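PDB 2RDM: response regulator receiver protein from Sinorhizobium medicae, which probably acts as a receiver domain of two-component signalling, accepting a phosphoryl group on an aspartate. Local coordinates for residues Q68-A73 with I82-G87; T56-C61 with A90-S95; T7-D12 with I42-S47. The protein carries 1 engineered substitution. All coordinates share one frame; numbering follows the deposited sequence. Where two conformers were deposited one is given.

All three contacts belong to one CheY-like receiver domain, a five-stranded parallel sheet flanked by helices. Contact 3 comes first along the chain and joins strand 7-11 to helix 38-46. Contact 1 follows and lies within the loop that contact 2 closes. Contacts 1 and 3 have centres about 10 Å apart and meet where Ala73 and Leu45 touch, so helices 66-76 and 38-46 pack together against the sheet. Contacts 1 and 2 have centres about 7 Å apart and share neighbouring strands 82-86 and 53-57. Contact 2, about 17 Å from contact 3 between centres, lies at the C-terminal ends of the strands; its segment 56-61 includes Asp57, the predicted phosphorylation site.

Contact 1 (Q68-A73 with I82-G87); sequences QVARVA and IVYISG
Ala70 of helix 66-76 meets the ring of Tyr84 obliquely. Its CB lies 3.6 Å from Tyr84 CE1 and 3.3 Å from Tyr84 OH. One face of the same ring carries CG2 of Ile82, 3.6 Å above the plane and displaced from the ring centre. The Tyr84 chi1 of -56° sets CG beside the backbone N, and the long ring brings its hydroxyl end to Ala70.

Ile82 reaches the helix with both branches. Its CG2 meets Ala70 CB at 3.8 Å, and its CD1 meets Ala73 CB, also at 3.8 Å. Ala70 and Ala73 are small and lie one turn apart on the same side of the helix. The axes of 68-73 and 82-86 run antiparallel (172°), 9.7 Å apart. This is the second half of the beta-alpha-beta crossover formed by strand 53-57, helix 66-76 and strand 82-86.

Trp67 and Trp93 also meet the tyrosine ring. No hydrogen bond crosses between the two segments. The contact therefore rests on apolar packing, while the buried Tyr84 OH is satisfied by its hydrogen bond with Val98 N, which also holds the phenol end in place.

Contact 2 (T56-C61 with A90-S95); sequences TDIRFC and ALEWAS
Arg59 and Glu92 make the charged part of this contact, a long salt bridge of 3.7 Å between Arg59 NH2 and Glu92 OE2. The other carboxylate oxygen, Glu92 OE1, is 4.0 Å from Arg59 NH2. The two side chains cross at about a right angle, and the guanidinium and carboxylate planes are 28° apart. Glu92 OE2 sits off the guanidinium plane, where no N-H is aimed, so only charge acts. Arg59 is extended from CG to NE, with CG beside the backbone N (chi1 -53°), and this carries its charged end across to Glu92.

The segments bring together two loops at the strand ends of a receiver domain. One follows strand 53-57 and Asp57, the predicted phosphorylation site. The other follows strand 82-86 and leads into helix 93-96. Asp57 OD2 accepts a hydrogen bond from Asp13 N.

The van der Waals part is slight. The Ile58 CG2 methyl lies beside Glu92 OE1 at 4.3 Å, and Ile58 also packs on Trp67 and Tyr84.

No hydrogen bond joins the two segments. Thr56 OG1 donates to Asp57 O at 3.1 Å, tilted 15° from the carbonyl plane. Residues Ala90 to Trp93 form a type I turn, closed by Trp93 N to Ala90 O at 3.0 Å.

Contact 3 (T7-D12 with I42-S47); sequences TILLAD and IEMLKS. Engineered in segment 42-47: Met44 (natural residue Leu).
Leu9 of strand 7-11 points toward helix 38-46, and its two methyl branches divide the contact between them. CD1 goes to Met44 and CD2 goes to Leu45, and the Leu9 side chain crosses both obliquely. With Leu9 CG anti to the backbone N (chi1 -178°), the branched end stands out from the strand and reaches both residues.

The closer touch is Leu9 CD2 to Leu45 CG at 3.7 Å. Leu9 CD2 also lies 4.0 Å from Leu45 CD1, so this methyl rests against the branch point of Leu45 and one of its arms. Leu45 does not start toward the strand, yet its branched end arrives there. It also packs on Val69, Ala73 and Ile76 of helix 66-76, and so links the strand to that second helix.

Met44 is an engineered residue, selenomethionine here, where the natural chain has leucine. Its CG meets Leu9 CD1 at 4.0 Å. Beyond CG the Met44 chain folds back from the strand.

Ser47 OG donates to Met44 O at 2.7 Å and has Ala49 N as a second partner. The same carbonyl oxygen accepts from Ser47 N at 3.1 Å, so two donors of one residue grip it. No hydrogen bond crosses the two segments. Helix 38-46 thus meets strand 7-11, which lies between strands 31-35 and 53-57, through the methyls of Leu9 against Leu45 and the Met44 CG.

Contact 1 (Q68-A73 with I82-G87)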
loop_
_atom_site.group_PDB
_atom_site.type_symbol
_atom_site.label_atom_id
_atom_site.label_comp_id
_atom_site.label_asym_id
_atom_site.label_seq_id
_atom_site.Cartn_x
_atom_site.Cartn_y
_atom_site.Cartn_z
ATOM N N GLN A 68 15.619 -20.346 3.995
ATOM C CA GLN A 68 16.614 -20.578 2.959
ATOM C C GLN A 68 15.979 -20.959 1.624
ATOM O O GLN A 68 16.463 -20.537 0.555
ATOM C CB GLN A 68 17.645 -21.611 3.408
ATOM C CG GLN A 68 18.879 -21.686 2.516
ATOM C CD GLN A 68 19.393 -20.327 2.033
ATOM O OE1 GLN A 68 19.638 -19.411 2.822
ATOM N NE2 GLN A 68 19.586 -20.209 0.728
ATOM N N VAL A 69 14.867 -21.701 1.675
ATOM C CA VAL A 69 14.099 -22.044 0.460
ATOM C C VAL A 69 13.685 -20.767 -0.267
ATOM O O VAL A 69 13.864 -20.647 -1.487
ATOM C CB VAL A 69 12.823 -22.897 0.763
ATOM C CG1 VAL A 69 11.999 -23.119 -0.521
ATOM C CG2 VAL A 69 13.208 -24.244 1.345
ATOM N N ALA A 70 13.156 -19.811 0.496
ATOM C CA ALA A 70 12.679 -18.550 -0.088
ATOM C C ALA A 70 13.805 -17.718 -0.720
ATOM O O ALA A 70 13.607 -17.089 -1.766
ATOM C CB ALA A 70 11.918 -17.747 0.962
ATOM N N ARG A 71 14.982 -17.728 -0.096
ATOM C CA ARG A 71 16.148 -17.012 -0.618
ATOM C C ARG A 71 16.553 -17.573 -1.964
ATOM O O ARG A 71 16.787 -16.810 -2.901
ATOM C CB ARG A 71 17.324 -17.063 0.355
ATOM C CG ARG A 71 17.003 -16.403 1.666
ATOM C CD ARG A 71 18.231 -15.955 2.454
ATOM N NE ARG A 71 17.872 -15.874 3.868
ATOM C CZ ARG A 71 17.173 -14.877 4.405
ATOM N NH1 ARG A 71 16.776 -13.843 3.648
ATOM N NH2 ARG A 71 16.876 -14.914 5.699
ATOM N N VAL A 72 16.599 -18.905 -2.060
ATOM C CA VAL A 72 16.911 -19.574 -3.336
ATOM C C VAL A 72 15.875 -19.220 -4.409
ATOM O O VAL A 72 16.237 -18.840 -5.536
ATOM C CB VAL A 72 17.034 -21.099 -3.166
ATOM C CG1 VAL A 72 17.239 -21.771 -4.507
ATOM C CG2 VAL A 72 18.201 -21.426 -2.242
ATOM N N ALA A 73 14.595 -19.295 -4.042
ATOM C CA ALA A 73 13.507 -18.913 -4.969
ATOM C C ALA A 73 13.688 -17.495 -5.495
ATOM O O ALA A 73 13.528 -17.242 -6.702
ATOM C CB ALA A 73 12.122 -19.087 -4.301
ATOM N N ILE A 82 6.029 -15.529 -2.335
ATOM C CA ILE A 82 6.526 -16.393 -1.265
ATOM C C ILE A 82 5.507 -16.339 -0.133
ATOM O O ILE A 82 5.212 -15.252 0.364
ATOM C CB ILE A 82 7.900 -15.922 -0.738
ATOM C CG1 ILE A 82 8.975 -15.964 -1.835
ATOM C CG2 ILE A 82 8.320 -16.722 0.515
ATOM C CD1 ILE A 82 9.394 -17.347 -2.284
ATOM N N VAL A 83 4.941 -17.494 0.213
ATOM C CA VAL A 83 4.083 -17.631 1.391
ATOM C C VAL A 83 4.729 -18.645 2.321
ATOM O O VAL A 83 4.918 -19.805 1.942
ATOM C CB VAL A 83 2.654 -18.114 1.044
ATOM C CG1 VAL A 83 1.791 -18.240 2.311
ATOM C CG2 VAL A 83 1.959 -17.151 0.048
ATOM N N TYR A 84 5.007 -18.224 3.547
ATOM C CA TYR A 84 5.514 -19.133 4.571
ATOM C C TYR A 84 4.370 -19.694 5.391
ATOM O O TYR A 84 3.402 -18.993 5.675
ATOM C CB TYR A 84 6.453 -18.407 5.521
ATOM C CG TYR A 84 7.645 -17.693 4.897
ATOM C CD1 TYR A 84 8.778 -18.404 4.483
ATOM C CD2 TYR A 84 7.641 -16.304 4.739
ATOM C CE1 TYR A 84 9.874 -17.746 3.941
ATOM C CE2 TYR A 84 8.735 -15.632 4.196
ATOM C CZ TYR A 84 9.831 -16.360 3.772
ATOM O OH TYR A 84 10.914 -15.707 3.288
ATOM N N ILE A 85 4.506 -20.946 5.832
ATOM C CA ILE A 85 3.488 -21.606 6.651
ATOM C C ILE A 85 4.149 -22.092 7.938
ATOM O O ILE A 85 5.019 -22.957 7.883
ATOM C CB ILE A 85 2.866 -22.831 5.924
ATOM C CG1 ILE A 85 2.256 -22.454 4.567
ATOM C CG2 ILE A 85 1.864 -23.558 6.820
ATOM C CD1 ILE A 85 1.234 -21.359 4.575
ATOM N N SER A 86 3.659 -21.573 9.043
ATOM C CA SER A 86 4.264 -21.892 10.298
ATOM C C SER A 86 3.339 -22.307 11.363
ATOM O O SER A 86 2.223 -21.922 11.394
ATOM C CB SER A 86 5.107 -20.766 10.778
ATOM O OG SER A 86 4.312 -19.859 11.450
ATOM N N GLY A 87 3.840 -23.134 12.275
ATOM C CA GLY A 87 3.066 -23.556 13.428
ATOM C C GLY A 87 3.031 -22.504 14.520
ATOM O O GLY A 87 1.960 -22.047 14.920
#

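Contact 2 (T56-C61 with A90-S95)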
loop_
_atom_site.group_PDB
_atom_site.type_symbol
_atom_site.label_atom_id
_atom_site.label_comp_id
_atom_site.label_asym_id
_atom_site.label_seq_id
_atom_site.Cartn_x
_atom_site.Cartn_y
_atom_site.Cartn_z
ATOM N N THR A 56 5.850 -22.567 1.537
ATOM C CA THR A 56 6.834 -23.384 2.265
ATOM C C THR A 56 6.692 -23.308 3.782
ATOM O O THR A 56 6.472 -22.234 4.325
ATOM C CB THR A 56 8.319 -23.044 1.843
ATOM O OG1 THR A 56 9.249 -23.914 2.517
ATOM C CG2 THR A 56 8.698 -21.580 2.143
ATOM N N ASP A 57 6.849 -24.456 4.448
ATOM C CA ASP A 57 7.068 -24.501 5.914
ATOM C C ASP A 57 8.321 -23.752 6.336
ATOM O O ASP A 57 9.251 -23.631 5.558
ATOM C CB ASP A 57 7.311 -25.935 6.386
ATOM C CG ASP A 57 6.100 -26.807 6.302
ATOM O OD1 ASP A 57 5.035 -26.335 5.851
ATOM O OD2 ASP A 57 6.235 -27.989 6.693
ATOM N N ILE A 58 8.383 -23.343 7.603
ATOM C CA ILE A 58 9.608 -22.760 8.146
ATOM C C ILE A 58 10.582 -23.866 8.555
ATOM O O ILE A 58 11.762 -23.819 8.206
ATOM C CB ILE A 58 9.314 -21.813 9.355
ATOM C CG1 ILE A 58 8.533 -20.582 8.889
ATOM C CG2 ILE A 58 10.601 -21.389 10.068
ATOM C CD1 ILE A 58 8.989 -20.071 7.553
ATOM N N ARG A 59 10.081 -24.857 9.289
ATOM C CA ARG A 59 10.926 -25.926 9.810
ATOM C C ARG A 59 10.672 -27.234 9.072
ATOM O O ARG A 59 9.527 -27.628 8.864
ATOM C CB ARG A 59 10.680 -26.132 11.311
ATOM C CG ARG A 59 10.791 -24.882 12.164
ATOM C CD ARG A 59 10.303 -25.156 13.583
ATOM N NE ARG A 59 10.090 -23.930 14.353
ATOM C CZ ARG A 59 10.911 -23.473 15.299
ATOM N NH1 ARG A 59 12.021 -24.133 15.613
ATOM N NH2 ARG A 59 10.619 -22.347 15.938
ATOM N N PHE A 60 11.750 -27.901 8.675
ATOM C CA PHE A 60 11.668 -29.256 8.162
ATOM C C PHE A 60 12.393 -30.173 9.141
ATOM O O PHE A 60 12.882 -29.696 10.167
ATOM C CB PHE A 60 12.258 -29.318 6.762
ATOM C CG PHE A 60 11.488 -28.489 5.756
ATOM C CD1 PHE A 60 10.281 -28.956 5.237
ATOM C CD2 PHE A 60 11.953 -27.236 5.362
ATOM C CE1 PHE A 60 9.556 -28.195 4.316
ATOM C CE2 PHE A 60 11.231 -26.465 4.439
ATOM C CZ PHE A 60 10.038 -26.946 3.924
ATOM N N CYS A 61 12.442 -31.474 8.849
ATOM C CA CYS A 61 13.123 -32.437 9.734
ATOM C C CYS A 61 14.599 -32.074 9.880
ATOM O O CYS A 61 15.148 -32.116 10.985
ATOM C CB CYS A 61 12.982 -33.870 9.214
ATOM S SG CYS A 61 11.283 -34.480 9.140
ATOM N N ALA A 90 6.119 -16.866 14.455
ATOM C CA ALA A 90 5.992 -16.127 13.231
ATOM C C ALA A 90 6.816 -14.880 13.344
ATOM O O ALA A 90 7.081 -14.235 12.365
ATOM C CB ALA A 90 4.545 -15.816 12.941
ATOM N N LEU A 91 7.250 -14.562 14.562
ATOM C CA LEU A 91 8.003 -13.328 14.821
ATOM C C LEU A 91 9.399 -13.390 14.203
ATOM O O LEU A 91 10.018 -12.356 13.957
ATOM C CB LEU A 91 8.074 -13.024 16.326
ATOM C CG LEU A 91 8.335 -11.577 16.778
ATOM C CD1 LEU A 91 7.280 -10.596 16.254
ATOM C CD2 LEU A 91 8.421 -11.503 18.295
ATOM N N GLU A 92 9.872 -14.609 13.938
ATOM C CA GLU A 92 11.122 -14.852 13.214
ATOM C C GLU A 92 11.061 -14.338 11.768
ATOM O O GLU A 92 12.095 -14.089 11.160
ATOM C CB GLU A 92 11.449 -16.344 13.192
ATOM C CG GLU A 92 11.387 -17.025 14.551
ATOM C CD GLU A 92 11.411 -18.537 14.443
ATOM O OE1 GLU A 92 10.602 -19.102 13.670
ATOM O OE2 GLU A 92 12.240 -19.163 15.135
ATOM N N TRP A 93 9.852 -14.192 11.233
ATOM C CA TRP A 93 9.656 -13.602 9.894
ATOM C C TRP A 93 10.195 -12.174 9.803
ATOM O O TRP A 93 10.715 -11.764 8.759
ATOM C CB TRP A 93 8.173 -13.644 9.530
ATOM C CG TRP A 93 7.779 -12.993 8.219
ATOM C CD1 TRP A 93 7.817 -13.559 6.977
ATOM C CD2 TRP A 93 7.238 -11.678 8.048
ATOM N NE1 TRP A 93 7.353 -12.662 6.031
ATOM C CE2 TRP A 93 6.993 -11.501 6.663
ATOM C CE3 TRP A 93 6.950 -10.623 8.925
ATOM C CZ2 TRP A 93 6.461 -10.325 6.148
ATOM C CZ3 TRP A 93 6.426 -9.452 8.413
ATOM C CH2 TRP A 93 6.181 -9.310 7.030
ATOM N N ALA A 94 10.069 -11.417 10.893
ATOM C CA ALA A 94 10.515 -10.025 10.920
ATOM C C ALA A 94 12.013 -9.888 10.654
ATOM O O ALA A 94 12.461 -8.875 10.133
ATOM C CB ALA A 94 10.155 -9.383 12.242
ATOM N N SER A 95 12.778 -10.924 10.996
ATOM C CA SER A 95 14.213 -10.924 10.768
ATOM C C SER A 95 14.681 -11.851 9.638
ATOM O O SER A 95 15.802 -11.704 9.155
ATOM C CB SER A 95 14.954 -11.263 12.058
ATOM O OG SER A 95 14.479 -12.485 12.566
#

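Contact 3 (T7-D12 with I42-S47)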
loop_
_atom_site.group_PDB
_atom_site.type_symbol
_atom_site.label_atom_id
_atom_site.label_comp_id
_atom_site.label_asym_id
_atom_site.label_seq_id
_atom_site.Cartn_x
_atom_site.Cartn_y
_atom_site.Cartn_z
ATOM N N THR A 7 1.885 -22.866 -11.586
ATOM C CA THR A 7 2.470 -23.922 -10.764
ATOM C C THR A 7 2.960 -23.405 -9.416
ATOM O O THR A 7 3.757 -22.465 -9.352
ATOM C CB THR A 7 3.642 -24.600 -11.504
ATOM O OG1 THR A 7 3.187 -25.049 -12.788
ATOM C CG2 THR A 7 4.176 -25.792 -10.707
ATOM N N ILE A 8 2.513 -24.053 -8.343
ATOM C CA ILE A 8 2.942 -23.688 -7.013
ATOM C C ILE A 8 3.814 -24.807 -6.439
ATOM O O ILE A 8 3.417 -25.972 -6.442
ATOM C CB ILE A 8 1.732 -23.428 -6.094
ATOM C CG1 ILE A 8 0.824 -22.309 -6.669
ATOM C CG2 ILE A 8 2.186 -23.118 -4.702
ATOM C CD1 ILE A 8 1.491 -20.960 -6.847
ATOM N N LEU A 9 5.024 -24.448 -6.005
ATOM C CA LEU A 9 5.882 -25.383 -5.312
ATOM C C LEU A 9 5.423 -25.328 -3.878
ATOM O O LEU A 9 5.464 -24.263 -3.264
ATOM C CB LEU A 9 7.341 -24.952 -5.409
ATOM C CG LEU A 9 8.401 -25.853 -4.757
ATOM C CD1 LEU A 9 8.331 -27.302 -5.259
ATOM C CD2 LEU A 9 9.787 -25.276 -4.953
ATOM N N LEU A 10 4.996 -26.475 -3.356
ATOM C CA LEU A 10 4.526 -26.586 -1.986
ATOM C C LEU A 10 5.458 -27.502 -1.204
ATOM O O LEU A 10 5.622 -28.667 -1.567
ATOM C CB LEU A 10 3.096 -27.130 -1.969
ATOM C CG LEU A 10 2.465 -27.549 -0.638
ATOM C CD1 LEU A 10 2.172 -26.336 0.251
ATOM C CD2 LEU A 10 1.187 -28.345 -0.876
ATOM N N ALA A 11 6.058 -26.981 -0.137
ATOM C CA ALA A 11 7.014 -27.744 0.661
ATOM C C ALA A 11 6.515 -27.885 2.090
ATOM O O ALA A 11 6.527 -26.912 2.850
ATOM C CB ALA A 11 8.409 -27.071 0.636
ATOM N N ASP A 12 6.047 -29.080 2.436
ATOM C CA ASP A 12 5.527 -29.353 3.780
ATOM C C ASP A 12 5.842 -30.784 4.189
ATOM O O ASP A 12 5.661 -31.710 3.401
ATOM C CB ASP A 12 4.007 -29.075 3.885
ATOM C CG ASP A 12 3.497 -29.066 5.341
ATOM O OD1 ASP A 12 3.661 -30.063 6.080
ATOM O OD2 ASP A 12 2.919 -28.051 5.763
ATOM N N ILE A 42 14.483 -26.768 -2.919
ATOM C CA ILE A 42 15.617 -26.040 -3.533
ATOM C C ILE A 42 16.097 -26.739 -4.819
ATOM O O ILE A 42 16.326 -26.086 -5.840
ATOM C CB ILE A 42 16.755 -25.830 -2.498
ATOM C CG1 ILE A 42 16.305 -24.794 -1.462
ATOM C CG2 ILE A 42 18.076 -25.390 -3.159
ATOM C CD1 ILE A 42 17.134 -24.743 -0.210
ATOM N N GLU A 43 16.175 -28.066 -4.772
ATOM C CA GLU A 43 16.523 -28.868 -5.946
ATOM C C GLU A 43 15.561 -28.597 -7.104
ATOM O O GLU A 43 15.999 -28.359 -8.229
ATOM C CB GLU A 43 16.541 -30.356 -5.597
ATOM C CG GLU A 43 16.978 -31.259 -6.746
ATOM C CD GLU A 43 17.031 -32.719 -6.339
ATOM O OE1 GLU A 43 15.973 -33.279 -6.000
ATOM O OE2 GLU A 43 18.132 -33.307 -6.354
HETATM N N MSE A 44 14.284 -28.586 -6.800
HETATM C CA MSE A 44 13.295 -28.288 -7.778
HETATM C C MSE A 44 13.423 -26.887 -8.346
HETATM O O MSE A 44 13.372 -26.696 -9.531
HETATM C CB MSE A 44 11.920 -28.561 -7.218
HETATM C CG MSE A 44 10.848 -28.475 -8.202
HETATM SE SE MSE A 44 10.739 -29.931 -9.445
HETATM C CE MSE A 44 11.571 -31.202 -8.432
ATOM N N LEU A 45 13.604 -25.914 -7.482
ATOM C CA LEU A 45 13.822 -24.527 -7.909
ATOM C C LEU A 45 15.026 -24.407 -8.838
ATOM O O LEU A 45 14.958 -23.722 -9.859
ATOM C CB LEU A 45 13.988 -23.603 -6.701
ATOM C CG LEU A 45 12.686 -23.229 -5.991
ATOM C CD1 LEU A 45 12.909 -22.848 -4.534
ATOM C CD2 LEU A 45 11.947 -22.110 -6.723
ATOM N N LYS A 46 16.096 -25.123 -8.507
ATOM C CA LYS A 46 17.340 -25.069 -9.280
ATOM C C LYS A 46 17.314 -25.907 -10.562
ATOM O O LYS A 46 18.217 -25.806 -11.390
ATOM C CB LYS A 46 18.527 -25.492 -8.411
ATOM C CG LYS A 46 18.954 -24.446 -7.394
ATOM C CD LYS A 46 20.170 -24.915 -6.608
ATOM C CE LYS A 46 20.638 -23.866 -5.605
ATOM N NZ LYS A 46 21.133 -22.624 -6.261
ATOM N N SER A 47 16.279 -26.730 -10.725
ATOM C CA SER A 47 16.189 -27.660 -11.850
ATOM C C SER A 47 15.793 -26.968 -13.156
ATOM O O SER A 47 15.945 -27.539 -14.237
ATOM C CB SER A 47 15.186 -28.771 -11.539
ATOM O OG SER A 47 13.855 -28.292 -11.663
#